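Local coordinates for protein 11S globulin subunit beta (Cucurbita maxima, PDB 2E9Q) that serves as a seed storage protein, a nutrient reservoir of the 11S globulin family whose subunits, each cut into an acidic and a basic chain, assemble into hexamers, at residues Arg40-Ala45 with Thr69-Gly74; Asn82-Ile87 with Thr163-Asn168; Glu105-Asp110 with His125-Pro130. All coordinates share one frame; numbering follows the deposited sequence. Where two conformers were deposited one is given.

Overall arrangement
All three contacts lie in the N-terminal cupin region of the subunit, and none touches another. Contact 2 is the buried one, its centre about 11 Å from the centre of the chain; contacts 1 and 3 are only partly buried, and contact 3 lies farthest out, its centre about 26 Å from the same point. Contacts 1 and 2 reach the same seven-stranded antiparallel sheet, whereas contact 3 joins a small outlying two-stranded sheet to the strand 129-132. Chemistry follows place: one backbone bond and a long ion pair in contact 1, asparagine amides and a proline in contact 2, a close salt bridge in contact 3. Contacts 2 and 3 also meet a second subunit.

Contact 1 of 3, residues Arg40-Ala45 with Thr69-Gly74; sequences RAEAEA and TIRPKG
R71 lays its side chain across the carbonyl group of A45, and its backbone N donates to the same oxygen. The bond from R71 N to A45 O is 2.7 Å long and fairly straight at 161°, with the donor nearly in line with the carbonyl. R71 CG stands anti to the carbonyl carbon (chi1 -54°), and the chain beyond it is extended as far as NE. CB, CG and CD all pass close to the A45 oxygen, and CD lies 3.5 Å from A45 C. In one of two conformers, the guanidinium ends near A43 O, E44 O and E42 OE2. E44 O lies at its edge, 3.0 Å from NH1, but the angle is too poor for a hydrogen bond. E42 bends at chi2 (-76°), and its side chain crosses that of R71 at about a right angle. OE2 of E42 and NH2 of R71 are 3.9 Å apart, a long and tentative salt bridge. A45 CB packs on G74 CA at 3.8 Å, where the type II turn 71-74 closes. The contact joins the loops that follow strands 39-43 and 63-70 of the N-terminal cupin sheet, strands separated there by 46-50. Strand 242-244 packs alongside, touching A43, A45 and I70 through I242 and Q244, and Q244 N donates to the carboxylate of E44.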
# COMPACT_ATOMS: atom_id res chain seq x y z
N ARG A 40 -30.45 10.72 4.50
CA ARG A 40 -31.11 11.03 3.24
C ARG A 40 -31.12 12.51 2.89
O ARG A 40 -31.28 13.35 3.77
CB ARG A 40 -32.56 10.54 3.27
CG ARG A 40 -32.69 9.04 3.24
CD ARG A 40 -34.12 8.58 3.42
NE ARG A 40 -34.16 7.14 3.58
CZ ARG A 40 -33.47 6.47 4.51
NH1 ARG A 40 -32.68 7.12 5.36
NH2 ARG A 40 -33.55 5.15 4.56
N ALA A 41 -30.94 12.80 1.61
CA ALA A 41 -30.94 14.17 1.10
C ALA A 41 -31.89 14.27 -0.10
O ALA A 41 -31.67 13.66 -1.16
CB ALA A 41 -29.53 14.59 0.69
N GLU A 42 -32.95 15.05 0.07
CA GLU A 42 -33.95 15.24 -0.97
C GLU A 42 -33.48 16.30 -1.97
O GLU A 42 -32.94 17.33 -1.59
CB GLU A 42 -35.28 15.66 -0.33
CG GLU A 42 -35.90 14.60 0.58
CD GLU A 42 -36.56 13.47 -0.19
OE1 GLU A 42 -36.72 12.37 0.38
OE2 GLU A 42 -36.92 13.70 -1.37
N ALA A 43 -33.69 16.03 -3.25
CA ALA A 43 -33.29 16.98 -4.26
C ALA A 43 -34.50 17.34 -5.11
O ALA A 43 -35.56 16.73 -4.99
CB ALA A 43 -32.17 16.39 -5.14
N GLU A 44 -34.33 18.33 -5.98
CA GLU A 44 -35.41 18.75 -6.85
C GLU A 44 -35.94 17.62 -7.70
O GLU A 44 -37.15 17.46 -7.84
CB GLU A 44 -34.94 19.90 -7.74
CG GLU A 44 -35.97 20.36 -8.78
CD GLU A 44 -35.47 21.52 -9.62
OE1 GLU A 44 -35.98 22.65 -9.45
OE2 GLU A 44 -34.56 21.30 -10.45
N ALA A 45 -35.05 16.80 -8.25
CA ALA A 45 -35.48 15.71 -9.12
C ALA A 45 -35.18 14.29 -8.64
O ALA A 45 -35.12 13.36 -9.44
CB ALA A 45 -34.90 15.91 -10.51
N THR A 69 -31.64 8.07 -6.40
CA THR A 69 -32.90 7.82 -7.06
C THR A 69 -33.19 9.07 -7.85
O THR A 69 -33.52 10.11 -7.28
CB THR A 69 -34.02 7.55 -6.05
OG1 THR A 69 -33.78 6.27 -5.42
CG2 THR A 69 -35.37 7.52 -6.74
N ILE A 70 -33.02 8.97 -9.16
CA ILE A 70 -33.21 10.11 -10.03
C ILE A 70 -34.49 9.95 -10.83
O ILE A 70 -34.69 8.96 -11.54
CB ILE A 70 -32.01 10.28 -10.97
CG1 ILE A 70 -30.73 10.32 -10.12
CG2 ILE A 70 -32.14 11.56 -11.81
CD1 ILE A 70 -29.47 10.23 -10.92
N ARG A 71 -35.37 10.93 -10.69
CA ARG A 71 -36.64 10.88 -11.39
C ARG A 71 -36.45 11.32 -12.83
O ARG A 71 -35.48 12.00 -13.16
CB ARG A 71 -37.64 11.81 -10.71
CG ARG A 71 -37.83 11.57 -9.23
CD ARG A 71 -38.39 12.81 -8.55
NE ARG A 71 -38.43 12.67 -7.10
CZ ARG A 71 -38.37 13.68 -6.25
NH1 ARG A 71 -38.27 14.92 -6.70
NH2 ARG A 71 -38.41 13.46 -4.95
N PRO A 72 -37.39 10.93 -13.72
CA PRO A 72 -37.32 11.29 -15.14
C PRO A 72 -36.92 12.74 -15.34
O PRO A 72 -37.41 13.63 -14.65
CB PRO A 72 -38.72 10.99 -15.62
CG PRO A 72 -39.03 9.72 -14.86
CD PRO A 72 -38.57 10.10 -13.46
N LYS A 73 -36.02 12.96 -16.29
CA LYS A 73 -35.52 14.29 -16.61
C LYS A 73 -34.59 14.79 -15.51
O LYS A 73 -34.25 15.97 -15.46
CB LYS A 73 -36.67 15.29 -16.80
CG LYS A 73 -37.66 14.92 -17.91
CD LYS A 73 -36.99 14.83 -19.28
CE LYS A 73 -37.98 14.40 -20.36
NZ LYS A 73 -37.33 14.24 -21.70
N GLY A 74 -34.18 13.88 -14.63
CA GLY A 74 -33.30 14.26 -13.54
C GLY A 74 -31.83 14.27 -13.91
O GLY A 74 -31.35 13.39 -14.63

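Contact 2 of 3, residues Asn82-Ile87 with Thr163-Asn168; sequences NAPKLI and TRNVAN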
# COMPACT_ATOMS: atom_id res chain seq x y z
N ASN A 82 -12.50 11.67 -3.79
CA ASN A 82 -11.18 11.16 -3.45
C ASN A 82 -11.08 9.65 -3.47
O ASN A 82 -10.01 9.10 -3.25
CB ASN A 82 -10.78 11.67 -2.06
CG ASN A 82 -11.70 11.17 -0.95
OD1 ASN A 82 -12.90 10.99 -1.16
ND2 ASN A 82 -11.15 10.96 0.23
N ALA A 83 -12.18 8.97 -3.75
CA ALA A 83 -12.19 7.52 -3.78
C ALA A 83 -12.78 6.97 -5.07
O ALA A 83 -13.66 7.59 -5.67
CB ALA A 83 -12.98 6.99 -2.58
N PRO A 84 -12.29 5.81 -5.53
CA PRO A 84 -12.78 5.17 -6.76
C PRO A 84 -14.20 4.64 -6.48
O PRO A 84 -14.52 4.27 -5.33
CB PRO A 84 -11.82 4.00 -6.97
CG PRO A 84 -10.64 4.32 -6.10
CD PRO A 84 -11.24 4.98 -4.91
N LYS A 85 -15.02 4.57 -7.51
CA LYS A 85 -16.38 4.10 -7.36
C LYS A 85 -16.85 3.16 -8.45
O LYS A 85 -16.39 3.21 -9.60
CB LYS A 85 -17.36 5.28 -7.35
CG LYS A 85 -17.27 6.22 -6.16
CD LYS A 85 -18.11 7.46 -6.43
CE LYS A 85 -18.09 8.42 -5.25
NZ LYS A 85 -19.05 9.55 -5.45
N LEU A 86 -17.77 2.30 -8.06
CA LEU A 86 -18.41 1.38 -8.96
C LEU A 86 -19.86 1.77 -8.74
O LEU A 86 -20.25 2.12 -7.61
CB LEU A 86 -18.16 -0.06 -8.54
CG LEU A 86 -17.26 -0.90 -9.44
CD1 LEU A 86 -16.25 -0.07 -10.21
CD2 LEU A 86 -16.59 -1.93 -8.57
N ILE A 87 -20.65 1.74 -9.80
CA ILE A 87 -22.05 2.12 -9.70
C ILE A 87 -22.89 1.11 -10.43
O ILE A 87 -22.76 0.96 -11.65
CB ILE A 87 -22.28 3.49 -10.33
CG1 ILE A 87 -21.51 4.55 -9.54
CG2 ILE A 87 -23.76 3.80 -10.38
CD1 ILE A 87 -21.70 5.97 -10.03
N THR A 163 -12.72 3.89 0.32
CA THR A 163 -11.78 4.88 0.83
C THR A 163 -10.42 4.32 1.18
O THR A 163 -9.45 5.06 1.29
CB THR A 163 -12.35 5.57 2.08
OG1 THR A 163 -12.56 4.60 3.11
CG2 THR A 163 -13.68 6.24 1.75
N ARG A 164 -10.34 3.02 1.40
CA ARG A 164 -9.04 2.43 1.70
C ARG A 164 -8.48 1.95 0.37
O ARG A 164 -8.02 0.82 0.22
CB ARG A 164 -9.18 1.25 2.67
CG ARG A 164 -9.41 1.67 4.11
CD ARG A 164 -9.29 0.47 5.05
NE ARG A 164 -9.72 0.81 6.40
CZ ARG A 164 -9.07 1.64 7.20
NH1 ARG A 164 -9.55 1.89 8.42
NH2 ARG A 164 -7.95 2.23 6.80
N ASN A 165 -8.54 2.83 -0.62
CA ASN A 165 -8.05 2.51 -1.93
C ASN A 165 -6.74 3.24 -2.15
O ASN A 165 -6.59 4.40 -1.75
CB ASN A 165 -9.07 2.92 -2.99
CG ASN A 165 -8.68 2.47 -4.39
OD1 ASN A 165 -7.82 3.07 -5.04
ND2 ASN A 165 -9.30 1.39 -4.85
N VAL A 166 -5.79 2.56 -2.78
CA VAL A 166 -4.48 3.14 -3.06
C VAL A 166 -4.61 4.56 -3.65
O VAL A 166 -3.80 5.44 -3.35
CB VAL A 166 -3.68 2.23 -4.03
CG1 VAL A 166 -4.40 2.13 -5.37
CG2 VAL A 166 -2.27 2.77 -4.20
N ALA A 167 -5.64 4.78 -4.47
CA ALA A 167 -5.86 6.07 -5.12
C ALA A 167 -6.18 7.22 -4.15
O ALA A 167 -5.97 8.39 -4.49
CB ALA A 167 -6.97 5.96 -6.17
N ASN A 168 -6.67 6.91 -2.96
CA ASN A 168 -7.00 7.96 -1.99
C ASN A 168 -5.83 8.16 -1.03
O ASN A 168 -5.50 7.28 -0.25
CB ASN A 168 -8.28 7.59 -1.24
CG ASN A 168 -8.54 8.48 -0.04
OD1 ASN A 168 -8.16 9.65 -0.01
ND2 ASN A 168 -9.22 7.92 0.96
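N82 and P84 meet the loop T163-N168 where a type I turn, N165 to N168, follows a strand of the N-terminal cupin barrel. The apolar contacts surround P84, whose CG touches A167 CB at 4.0 Å. Its ring also crosses the side chain of N165 obliquely, but the two are too close in the model and their fit is uncertain in detail. A83 CB rests more loosely on T163 CA.

The polar contacts come from asparagines. The side chains of N82 and N168 lie side by side, pointing the same way, with their amide planes 70° apart. N168 CG, anti to its backbone N (chi1 169°), lies 3.6 Å from N82 ND2, which gives N168 OD1 a weak bond of 3.3 Å. The amide of N82 has further partners in Y173 O and R175 N, and N382 of a second subunit packs against it. Within the turn, N165 OD1 accepts from A167 N at 2.8 Å, forming an Asx turn, while N168 N bonds to N165 O. N165 ND2 donates to V320 O, so both ends of this buried amide are satisfied. N168 ND2 donates to D171 O and also to T163 O at 2.9 Å, on a lone pair in the carbonyl plane.

Contact 3 of 3, residues Glu105-Asp110 with His125-Pro130; sequences ETYQTD and HQKIRP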
# COMPACT_ATOMS: atom_id res chain seq x y z
N GLU A 105 -11.30 14.18 -24.81
CA GLU A 105 -12.10 13.57 -25.86
C GLU A 105 -13.03 14.61 -26.48
O GLU A 105 -14.10 14.90 -25.94
CB GLU A 105 -12.92 12.42 -25.28
CG GLU A 105 -13.64 12.79 -23.98
CD GLU A 105 -14.55 11.70 -23.46
OE1 GLU A 105 -15.50 11.33 -24.17
OE2 GLU A 105 -14.32 11.21 -22.33
N THR A 106 -12.63 15.15 -27.62
CA THR A 106 -13.43 16.16 -28.30
C THR A 106 -14.47 15.58 -29.25
O THR A 106 -14.17 14.68 -30.04
CB THR A 106 -12.51 17.12 -29.10
OG1 THR A 106 -11.87 18.03 -28.20
CG2 THR A 106 -13.32 17.90 -30.13
N TYR A 107 -15.69 16.09 -29.14
CA TYR A 107 -16.81 15.66 -29.98
C TYR A 107 -17.60 16.91 -30.37
O TYR A 107 -17.73 17.84 -29.57
CB TYR A 107 -17.72 14.69 -29.23
CG TYR A 107 -17.21 13.27 -29.16
CD1 TYR A 107 -16.09 12.94 -28.39
CD2 TYR A 107 -17.84 12.25 -29.87
CE1 TYR A 107 -15.61 11.63 -28.33
CE2 TYR A 107 -17.37 10.94 -29.82
CZ TYR A 107 -16.26 10.63 -29.05
OH TYR A 107 -15.79 9.34 -29.01
N GLN A 108 -18.13 16.93 -31.59
CA GLN A 108 -18.88 18.08 -32.08
C GLN A 108 -20.35 17.73 -32.35
O GLN A 108 -20.65 16.96 -33.25
CB GLN A 108 -18.20 18.61 -33.36
CG GLN A 108 -16.71 18.94 -33.18
CD GLN A 108 -15.97 19.14 -34.51
OE1 GLN A 108 -14.77 19.45 -34.52
NE2 GLN A 108 -16.67 18.94 -35.63
N THR A 109 -21.25 18.30 -31.55
CA THR A 109 -22.68 18.03 -31.73
C THR A 109 -23.20 18.78 -32.95
O THR A 109 -23.38 20.00 -32.91
CB THR A 109 -23.53 18.46 -30.50
OG1 THR A 109 -22.98 19.66 -29.94
CG2 THR A 109 -23.56 17.36 -29.46
N ASP A 110 -23.45 18.01 -34.01
CA ASP A 110 -23.94 18.51 -35.29
C ASP A 110 -25.00 19.61 -35.24
O ASP A 110 -25.54 19.94 -34.18
CB ASP A 110 -24.47 17.35 -36.12
CG ASP A 110 -24.41 16.03 -35.38
OD1 ASP A 110 -23.29 15.47 -35.25
OD2 ASP A 110 -25.47 15.56 -34.92
N HIS A 125 -17.78 18.82 -27.07
CA HIS A 125 -17.86 18.23 -25.73
C HIS A 125 -17.46 16.76 -25.67
O HIS A 125 -17.20 16.11 -26.68
CB HIS A 125 -19.29 18.34 -25.23
CG HIS A 125 -20.25 17.55 -26.06
ND1 HIS A 125 -20.19 16.18 -26.17
CD2 HIS A 125 -21.24 17.94 -26.90
CE1 HIS A 125 -21.09 15.76 -27.03
NE2 HIS A 125 -21.75 16.81 -27.49
N GLN A 126 -17.46 16.24 -24.44
CA GLN A 126 -17.12 14.86 -24.10
C GLN A 126 -18.08 13.87 -24.74
O GLN A 126 -19.18 14.22 -25.12
CB GLN A 126 -17.20 14.67 -22.58
CG GLN A 126 -18.60 14.98 -22.04
CD GLN A 126 -18.68 15.11 -20.52
OE1 GLN A 126 -19.61 15.72 -19.99
NE2 GLN A 126 -17.72 14.52 -19.82
N LYS A 127 -17.64 12.62 -24.86
CA LYS A 127 -18.48 11.57 -25.42
C LYS A 127 -19.70 11.42 -24.53
O LYS A 127 -19.60 11.56 -23.31
CB LYS A 127 -17.72 10.25 -25.46
CG LYS A 127 -18.57 9.04 -25.79
CD LYS A 127 -17.80 7.73 -25.56
CE LYS A 127 -16.65 7.56 -26.55
NZ LYS A 127 -15.85 6.33 -26.28
N ILE A 128 -20.85 11.14 -25.12
CA ILE A 128 -22.07 10.95 -24.36
C ILE A 128 -22.24 9.45 -24.25
O ILE A 128 -22.51 8.77 -25.24
CB ILE A 128 -23.29 11.56 -25.07
CG1 ILE A 128 -23.15 13.08 -25.13
CG2 ILE A 128 -24.57 11.16 -24.35
CD1 ILE A 128 -23.16 13.77 -23.78
N ARG A 129 -22.09 8.94 -23.03
CA ARG A 129 -22.16 7.52 -22.76
C ARG A 129 -23.49 7.09 -22.17
O ARG A 129 -23.87 7.51 -21.09
CB ARG A 129 -21.02 7.13 -21.82
CG ARG A 129 -19.75 7.90 -22.11
CD ARG A 129 -18.55 7.31 -21.43
NE ARG A 129 -17.40 8.21 -21.57
CZ ARG A 129 -16.14 7.81 -21.52
NH1 ARG A 129 -15.86 6.53 -21.35
NH2 ARG A 129 -15.16 8.70 -21.65
N PRO A 130 -24.23 6.24 -22.90
CA PRO A 130 -25.52 5.76 -22.44
C PRO A 130 -25.30 4.55 -21.53
O PRO A 130 -24.25 3.91 -21.59
CB PRO A 130 -26.23 5.38 -23.73
CG PRO A 130 -25.09 4.84 -24.56
CD PRO A 130 -23.99 5.85 -24.30
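E105 reaches from just before strand 107-109, in a two-stranded extension of the N-terminal cupin region, to K127 and R129, and its side chain carries the main polar link of the contact. The bond to CB points toward 125-130. CG, placed between the backbone N and the carbonyl carbon (chi1 47°), lies 4.1 Å from Q126 CA, and the chain is extended beyond it. CD lies 3.5 Å from K127 N and 3.6 Å from R129 NH2, and the two carboxylate oxygens divide these partners. OE1 accepts from the backbone N of K127, although its modelled position is less certain. In one of two conformers of R129, NH2 meets OE2 tip to tip at 2.7 Å, a salt bridge that is also a bent hydrogen bond (133°). The oxygen is approached on its syn side, with the donor 21° out of the carboxylate plane, and it lies in the guanidinium plane.

K127 lies over one face of Y107. The two side chains run side by side, pointing the same way, and K127 CB makes a CH-pi contact, 4.1 Å from the ring centroid. Farther out, K127 CE comes to 3.2 Å from Y107 OH. The backbones are joined by H125 N, which donates to Y107 O at 2.7 Å, and by a CA-H...O contact from Q126 CA to E105 O. T109 OG1 bonds to D123 O. M419 of a second subunit packs against E105 and H125, and Q126 OE1 accepts from W146 NE1.

One carboxylate thus serves both a backbone N-H and a cationic side chain. The positive charge of R129, with the ammonium of K127 nearby but not in contact, would be expected to stabilise ionised E105, consistent with a link between the two-stranded sheet and strand 129-132.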